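Local coordinates for protein manganese lipoxygenase (Gaeumannomyces graminis, PDB 5FX8) that oxygenates linoleic and alpha-linolenic acids with a catalytic manganese ion, giving 11S- and 13R-hydroperoxy fatty acids, at residues Ala94-Val97 and Leu98-Arg101; Phe395-Tyr398 and Glu399-Arg403. All coordinates share one frame; numbering follows the deposited sequence.

Contact 1 of 2, residues Ala94-Val97 and Leu98-Arg101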
ATOM      1  N   ALA A  94       0.578   3.972  19.570  1.00 10.17           N
ATOM      2  CA  ALA A  94      -0.621   3.184  19.781  1.00  9.58           C
ATOM      3  C   ALA A  94      -1.818   3.765  19.043  1.00 10.27           C
ATOM      4  O   ALA A  94      -2.679   3.018  18.564  1.00 21.47           O
ATOM      5  CB  ALA A  94      -0.905   3.081  21.271  1.00 10.17           C
ATOM      6  N   ARG A  95      -1.908   5.088  18.953  1.00 10.62           N
ATOM      7  CA  ARG A  95      -2.955   5.687  18.135  1.00  9.66           C
ATOM      8  C   ARG A  95      -2.829   5.258  16.685  1.00 10.37           C
ATOM      9  O   ARG A  95      -3.830   4.923  16.044  1.00 10.67           O
ATOM     10  CB  ARG A  95      -2.906   7.206  18.235  1.00  9.11           C
ATOM     11  CG  ARG A  95      -3.915   7.896  17.337  1.00 11.67           C
ATOM     12  CD  ARG A  95      -3.426   9.251  16.933  1.00 12.35           C
ATOM     13  NE  ARG A  95      -2.139   9.169  16.248  1.00 12.87           N
ATOM     14  CZ  ARG A  95      -1.326  10.206  16.085  1.00 14.35           C
ATOM     15  NH1 ARG A  95      -1.663  11.392  16.576  1.00 22.92           N
ATOM     16  NH2 ARG A  95      -0.171  10.065  15.454  1.00 17.15           N
ATOM     17  N   ASP A  96      -1.598   5.246  16.158  1.00 17.09           N
ATOM     18  CA  ASP A  96      -1.383   4.838  14.775  1.00  9.94           C
ATOM     19  C   ASP A  96      -1.705   3.371  14.573  1.00 10.20           C
ATOM     20  O   ASP A  96      -2.273   2.996  13.548  1.00 10.34           O
ATOM     21  CB  ASP A  96       0.053   5.111  14.356  1.00  8.94           C
ATOM     22  CG  ASP A  96       0.298   6.550  14.037  1.00 11.85           C
ATOM     23  OD1 ASP A  96      -0.592   7.362  14.291  1.00 15.21           O
ATOM     24  OD2 ASP A  96       1.389   6.893  13.555  1.00  9.98           O
ATOM     25  N   VAL A  97      -1.319   2.517  15.518  1.00 10.22           N
ATOM     26  CA  VAL A  97      -1.671   1.118  15.376  1.00 10.20           C
ATOM     27  C   VAL A  97      -3.184   0.935  15.392  1.00 10.35           C
ATOM     28  O   VAL A  97      -3.729   0.126  14.642  1.00  9.87           O
ATOM     29  CB  VAL A  97      -0.948   0.296  16.463  1.00  9.51           C
ATOM     30  CG1 VAL A  97      -1.474  -1.144  16.515  1.00  8.00           C
ATOM     31  CG2 VAL A  97       0.513   0.311  16.155  1.00  8.49           C
ATOM     32  N   LEU A  98      -3.887   1.701  16.210  1.00 10.69           N
ATOM     33  CA  LEU A  98      -5.342   1.620  16.214  1.00 11.46           C
ATOM     34  C   LEU A  98      -5.943   2.000  14.859  1.00 12.20           C
ATOM     35  O   LEU A  98      -6.795   1.280  14.311  1.00 15.47           O
ATOM     36  CB  LEU A  98      -5.870   2.531  17.304  1.00 12.28           C
ATOM     37  CG  LEU A  98      -7.071   2.019  18.051  1.00 18.25           C
ATOM     38  CD1 LEU A  98      -6.754   0.649  18.667  1.00 19.14           C
ATOM     39  CD2 LEU A  98      -7.385   3.042  19.094  1.00 14.70           C
ATOM     40  N   LEU A  99      -5.526   3.144  14.316  1.00 11.06           N
ATOM     41  CA  LEU A  99      -6.006   3.563  13.006  1.00 11.50           C
ATOM     42  C   LEU A  99      -5.707   2.515  11.941  1.00 16.55           C
ATOM     43  O   LEU A  99      -6.576   2.167  11.135  1.00 22.20           O
ATOM     44  CB  LEU A  99      -5.383   4.906  12.645  1.00 10.09           C
ATOM     45  CG  LEU A  99      -5.820   6.097  13.487  1.00 11.33           C
ATOM     46  CD1 LEU A  99      -4.919   7.315  13.262  1.00 10.05           C
ATOM     47  CD2 LEU A  99      -7.259   6.402  13.174  1.00 10.57           C
ATOM     48  N   TRP A 100      -4.490   1.986  11.940  1.00 10.78           N
ATOM     49  CA  TRP A 100      -4.123   0.947  10.996  1.00 10.86           C
ATOM     50  C   TRP A 100      -5.000  -0.292  11.144  1.00 11.50           C
ATOM     51  O   TRP A 100      -5.439  -0.861  10.141  1.00 11.47           O
ATOM     52  CB  TRP A 100      -2.652   0.607  11.190  1.00 10.40           C
ATOM     53  CG  TRP A 100      -2.076  -0.095  10.063  1.00  8.91           C
ATOM     54  CD1 TRP A 100      -1.399   0.448   9.050  1.00  8.09           C
ATOM     55  CD2 TRP A 100      -2.123  -1.501   9.823  1.00  8.90           C
ATOM     56  NE1 TRP A 100      -1.010  -0.522   8.172  1.00  8.28           N
ATOM     57  CE2 TRP A 100      -1.438  -1.734   8.623  1.00  7.94           C
ATOM     58  CE3 TRP A 100      -2.676  -2.593  10.512  1.00  8.64           C
ATOM     59  CZ2 TRP A 100      -1.287  -3.000   8.080  1.00  7.52           C
ATOM     60  CZ3 TRP A 100      -2.532  -3.851   9.970  1.00  8.83           C
ATOM     61  CH2 TRP A 100      -1.843  -4.045   8.760  1.00  8.50           C
ATOM     62  N   ARG A 101      -5.242  -0.742  12.378  1.00 12.25           N
ATOM     63  CA  ARG A 101      -6.154  -1.861  12.624  1.00 13.06           C
ATOM     64  C   ARG A 101      -7.509  -1.627  11.971  1.00 13.17           C
ATOM     65  O   ARG A 101      -8.069  -2.523  11.332  1.00 14.43           O
ATOM     66  CB  ARG A 101      -6.381  -2.075  14.128  1.00 12.84           C
ATOM     67  CG  ARG A 101      -5.359  -2.853  14.917  1.00 12.31           C
ATOM     68  CD  ARG A 101      -5.918  -3.260  16.297  1.00 11.47           C
ATOM     69  NE  ARG A 101      -5.016  -4.248  16.864  1.00 10.98           N
ATOM     70  CZ  ARG A 101      -4.184  -3.985  17.846  1.00 14.98           C
ATOM     71  NH1 ARG A 101      -4.200  -2.778  18.408  1.00 21.40           N
ATOM     72  NH2 ARG A 101      -3.355  -4.920  18.284  1.00 19.70           N
TER
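V97 and R101 meet one helical turn apart, and their side chains cross obliquely. The CG1 methyl of V97 lies over one face of the R101 guanidinium, with NH1 of R101 3.7 Å from CG1 of V97. CG1 sits anti to the backbone N of V97 (chi1 170°), which turns this methyl toward the next helical turn. The R101 chain is extended from CG to NE, and its CG also touches O of V97, 3.4 Å away.

R95 and L99 are a looser pair. CG of R95 is 4.2 Å from CD1 of L99, and this methyl lies obliquely to the R95 guanidinium. The R95 head turns instead to its neighbour D96. NE of R95 is 3.1 Å from OD1 of D96, and NH2 of R95 is 3.0 Å from the same oxygen. Both nitrogens come from the same face of the carboxylate and form a side-on salt bridge. Two bonds on OD1 and a bond from the backbone N of Y326 to OD2 together limit the rotation of the D96 carboxylate.

The backbone N of W100 makes the regular helical bond to O of D96 (2.9 Å). CB of W100 lies against the same oxygen, 3.4 Å from O of D96. CG is anti to the backbone N (chi1 -162°), and the indole leads away from D96 and V97.

All eight residues belong to the long helix 86-124; the contact lies near the surface, with D96 buried. NE1 of W100 bonds to O of S617, next to the manganese ligand V618. V97 and W100 pack against helix 328-336, while W100 and R101 also touch the second subunit, another copy of this protein.

Contact 2 of 2, residues Phe395-Tyr398 and Glu399-Arg403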
ATOM      1  N   PHE A 395      12.915   5.339 -19.622  1.00 16.55           N
ATOM      2  CA  PHE A 395      13.072   5.167 -18.179  1.00 12.66           C
ATOM      3  C   PHE A 395      11.726   5.528 -17.567  1.00 13.56           C
ATOM      4  O   PHE A 395      11.522   6.642 -17.075  1.00 14.44           O
ATOM      5  CB  PHE A 395      14.215   6.034 -17.654  1.00 11.14           C
ATOM      6  CG  PHE A 395      14.692   5.678 -16.276  1.00 11.67           C
ATOM      7  CD1 PHE A 395      13.974   4.827 -15.460  1.00 10.99           C
ATOM      8  CD2 PHE A 395      15.854   6.230 -15.789  1.00 11.72           C
ATOM      9  CE1 PHE A 395      14.403   4.539 -14.222  1.00 10.57           C
ATOM     10  CE2 PHE A 395      16.295   5.933 -14.539  1.00 10.67           C
ATOM     11  CZ  PHE A 395      15.577   5.096 -13.752  1.00 10.11           C
ATOM     12  N   PRO A 396      10.760   4.608 -17.621  1.00 12.25           N
ATOM     13  CA  PRO A 396       9.391   4.975 -17.236  1.00 12.59           C
ATOM     14  C   PRO A 396       9.263   5.422 -15.798  1.00 11.29           C
ATOM     15  O   PRO A 396       8.492   6.344 -15.515  1.00 14.79           O
ATOM     16  CB  PRO A 396       8.609   3.690 -17.517  1.00 10.37           C
ATOM     17  CG  PRO A 396       9.356   3.036 -18.525  1.00  9.93           C
ATOM     18  CD  PRO A 396      10.793   3.291 -18.261  1.00 10.57           C
ATOM     19  N   PHE A 397      10.018   4.826 -14.883  1.00 10.57           N
ATOM     20  CA  PHE A 397       9.981   5.317 -13.517  1.00  9.95           C
ATOM     21  C   PHE A 397      10.438   6.762 -13.440  1.00  9.93           C
ATOM     22  O   PHE A 397       9.816   7.569 -12.767  1.00 16.32           O
ATOM     23  CB  PHE A 397      10.829   4.441 -12.615  1.00  9.47           C
ATOM     24  CG  PHE A 397      11.174   5.076 -11.331  1.00  8.63           C
ATOM     25  CD1 PHE A 397      10.291   5.054 -10.274  1.00  8.68           C
ATOM     26  CD2 PHE A 397      12.378   5.703 -11.168  1.00  7.95           C
ATOM     27  CE1 PHE A 397      10.615   5.631  -9.105  1.00  7.46           C
ATOM     28  CE2 PHE A 397      12.692   6.287  -9.995  1.00  7.27           C
ATOM     29  CZ  PHE A 397      11.812   6.249  -8.965  1.00  7.17           C
ATOM     30  N   TYR A 398      11.526   7.104 -14.114  1.00  9.74           N
ATOM     31  CA  TYR A 398      12.021   8.467 -14.080  1.00  9.79           C
ATOM     32  C   TYR A 398      11.009   9.439 -14.677  1.00 11.82           C
ATOM     33  O   TYR A 398      10.852  10.553 -14.183  1.00 15.66           O
ATOM     34  CB  TYR A 398      13.352   8.525 -14.819  1.00 10.27           C
ATOM     35  CG  TYR A 398      14.041   9.843 -14.821  1.00 11.10           C
ATOM     36  CD1 TYR A 398      13.899  10.723 -13.769  1.00 11.98           C
ATOM     37  CD2 TYR A 398      14.836  10.212 -15.885  1.00 11.50           C
ATOM     38  CE1 TYR A 398      14.525  11.903 -13.773  1.00 13.62           C
ATOM     39  CE2 TYR A 398      15.461  11.398 -15.897  1.00 12.52           C
ATOM     40  CZ  TYR A 398      15.305  12.241 -14.842  1.00 14.55           C
ATOM     41  OH  TYR A 398      15.928  13.452 -14.844  1.00 17.72           O
ATOM     42  N   GLU A 399      10.298   9.045 -15.725  1.00 16.68           N
ATOM     43  CA  GLU A 399       9.398   9.994 -16.365  1.00 11.49           C
ATOM     44  C   GLU A 399       8.152  10.219 -15.522  1.00 10.61           C
ATOM     45  O   GLU A 399       7.756  11.363 -15.264  1.00 17.38           O
ATOM     46  CB  GLU A 399       9.042   9.497 -17.770  1.00 14.53           C
ATOM     47  CG  GLU A 399      10.238   9.379 -18.725  1.00 13.81           C
ATOM     48  CD  GLU A 399      10.174   8.173 -19.692  1.00 23.76           C
ATOM     49  OE1 GLU A 399       9.090   7.575 -19.896  1.00 16.71           O
ATOM     50  OE2 GLU A 399      11.228   7.829 -20.276  1.00 13.88           O
ATOM     51  N   ASP A 400       7.532   9.131 -15.068  1.00 10.18           N
ATOM     52  CA  ASP A 400       6.412   9.258 -14.143  1.00  9.50           C
ATOM     53  C   ASP A 400       6.813   9.977 -12.860  1.00  9.58           C
ATOM     54  O   ASP A 400       6.081  10.848 -12.382  1.00 10.59           O
ATOM     55  CB  ASP A 400       5.833   7.878 -13.854  1.00  8.86           C
ATOM     56  CG  ASP A 400       4.956   7.401 -14.973  1.00 11.30           C
ATOM     57  OD1 ASP A 400       4.710   8.238 -15.846  1.00 13.69           O
ATOM     58  OD2 ASP A 400       4.494   6.240 -15.007  1.00 15.11           O
ATOM     59  N   ALA A 401       7.981   9.643 -12.313  1.00  8.86           N
ATOM     60  CA  ALA A 401       8.493  10.300 -11.116  1.00  9.44           C
ATOM     61  C   ALA A 401       8.722  11.786 -11.348  1.00  9.61           C
ATOM     62  O   ALA A 401       8.418  12.616 -10.488  1.00 10.70           O
ATOM     63  CB  ALA A 401       9.795   9.638 -10.653  1.00  8.34           C
ATOM     64  N   HIS A 402       9.289  12.135 -12.486  1.00 10.08           N
ATOM     65  CA  HIS A 402       9.537  13.527 -12.786  1.00  9.46           C
ATOM     66  C   HIS A 402       8.237  14.309 -12.849  1.00 11.70           C
ATOM     67  O   HIS A 402       8.151  15.414 -12.307  1.00 11.06           O
ATOM     68  CB  HIS A 402      10.309  13.635 -14.087  1.00 10.65           C
ATOM     69  CG  HIS A 402      10.414  15.033 -14.586  1.00 11.37           C
ATOM     70  ND1 HIS A 402      11.354  15.922 -14.108  1.00 12.14           N
ATOM     71  CD2 HIS A 402       9.672  15.711 -15.492  1.00 12.27           C
ATOM     72  CE1 HIS A 402      11.191  17.085 -14.709  1.00 12.39           C
ATOM     73  NE2 HIS A 402      10.175  16.985 -15.548  1.00 12.85           N
ATOM     74  N   ARG A 403       7.198  13.745 -13.466  1.00 11.33           N
ATOM     75  CA  ARG A 403       5.926  14.460 -13.485  1.00 11.58           C
ATOM     76  C   ARG A 403       5.376  14.645 -12.075  1.00  9.60           C
ATOM     77  O   ARG A 403       5.085  15.773 -11.648  1.00  9.54           O
ATOM     78  CB  ARG A 403       4.911  13.751 -14.371  1.00 12.55           C
ATOM     79  CG  ARG A 403       5.330  13.668 -15.779  1.00 13.70           C
ATOM     80  CD  ARG A 403       4.308  12.922 -16.609  1.00 20.95           C
ATOM     81  NE  ARG A 403       4.869  12.467 -17.884  1.00 26.14           N
ATOM     82  CZ  ARG A 403       4.889  13.176 -19.012  1.00 22.86           C
ATOM     83  NH1 ARG A 403       4.384  14.390 -19.056  1.00 23.61           N
ATOM     84  NH2 ARG A 403       5.418  12.659 -20.102  1.00 26.38           N
TER
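E399 turns its side chain back toward F395. CG is anti to the carbonyl carbon of E399 (chi1 -62°), and a bend at chi2 (143°) carries the carboxylate to the start of the helix. OE2 of E399 is 3.1 Å from N of F395. The N-H points almost straight at this oxygen, but the donor stands above the carboxylate plane. In return, N of E399 donates to O of F395 at 3.0 Å. Two bonds thus join the same two residues. The negative carboxylate lies at the amino end of the helix, where the helix dipole would probably favour it.

On another side of the helix, CB of A401 sits over the centre of the F397 ring, 4.3 Å above its plane. Y174 meets the same ring edge-to-face, and W472 of helix 460-481 touches both F397 and A401. The hydroxyl of Y398 bonds to E375 OE2, and D400 makes a salt bridge to R589.

F395 is the N-cap residue of helix 396-420. The E399 carboxylate returns to its backbone N-H from four residues on, at the amino end of this lipoxygenase helix.

Both contacts are local, within single helices of the lipoxygenase domain, but the helices differ. Contact 1 lies within helix 86-124 near the surface, and contact 2 is mostly buried, at the start of helix 396-420. They are on opposite sides of the chain's centre, with centres 33 Å apart, and do not touch. Arginine side chains mark contact 1, one in a salt bridge and one lying against a methyl group. Buried aromatic rings and a carboxylate that returns to the N-cap backbone N-H mark contact 2. Contact 1 borders a second copy of the enzyme, whereas contact 2 borders the zonadhesin chain. Contact 1 also comes closer to the manganese site.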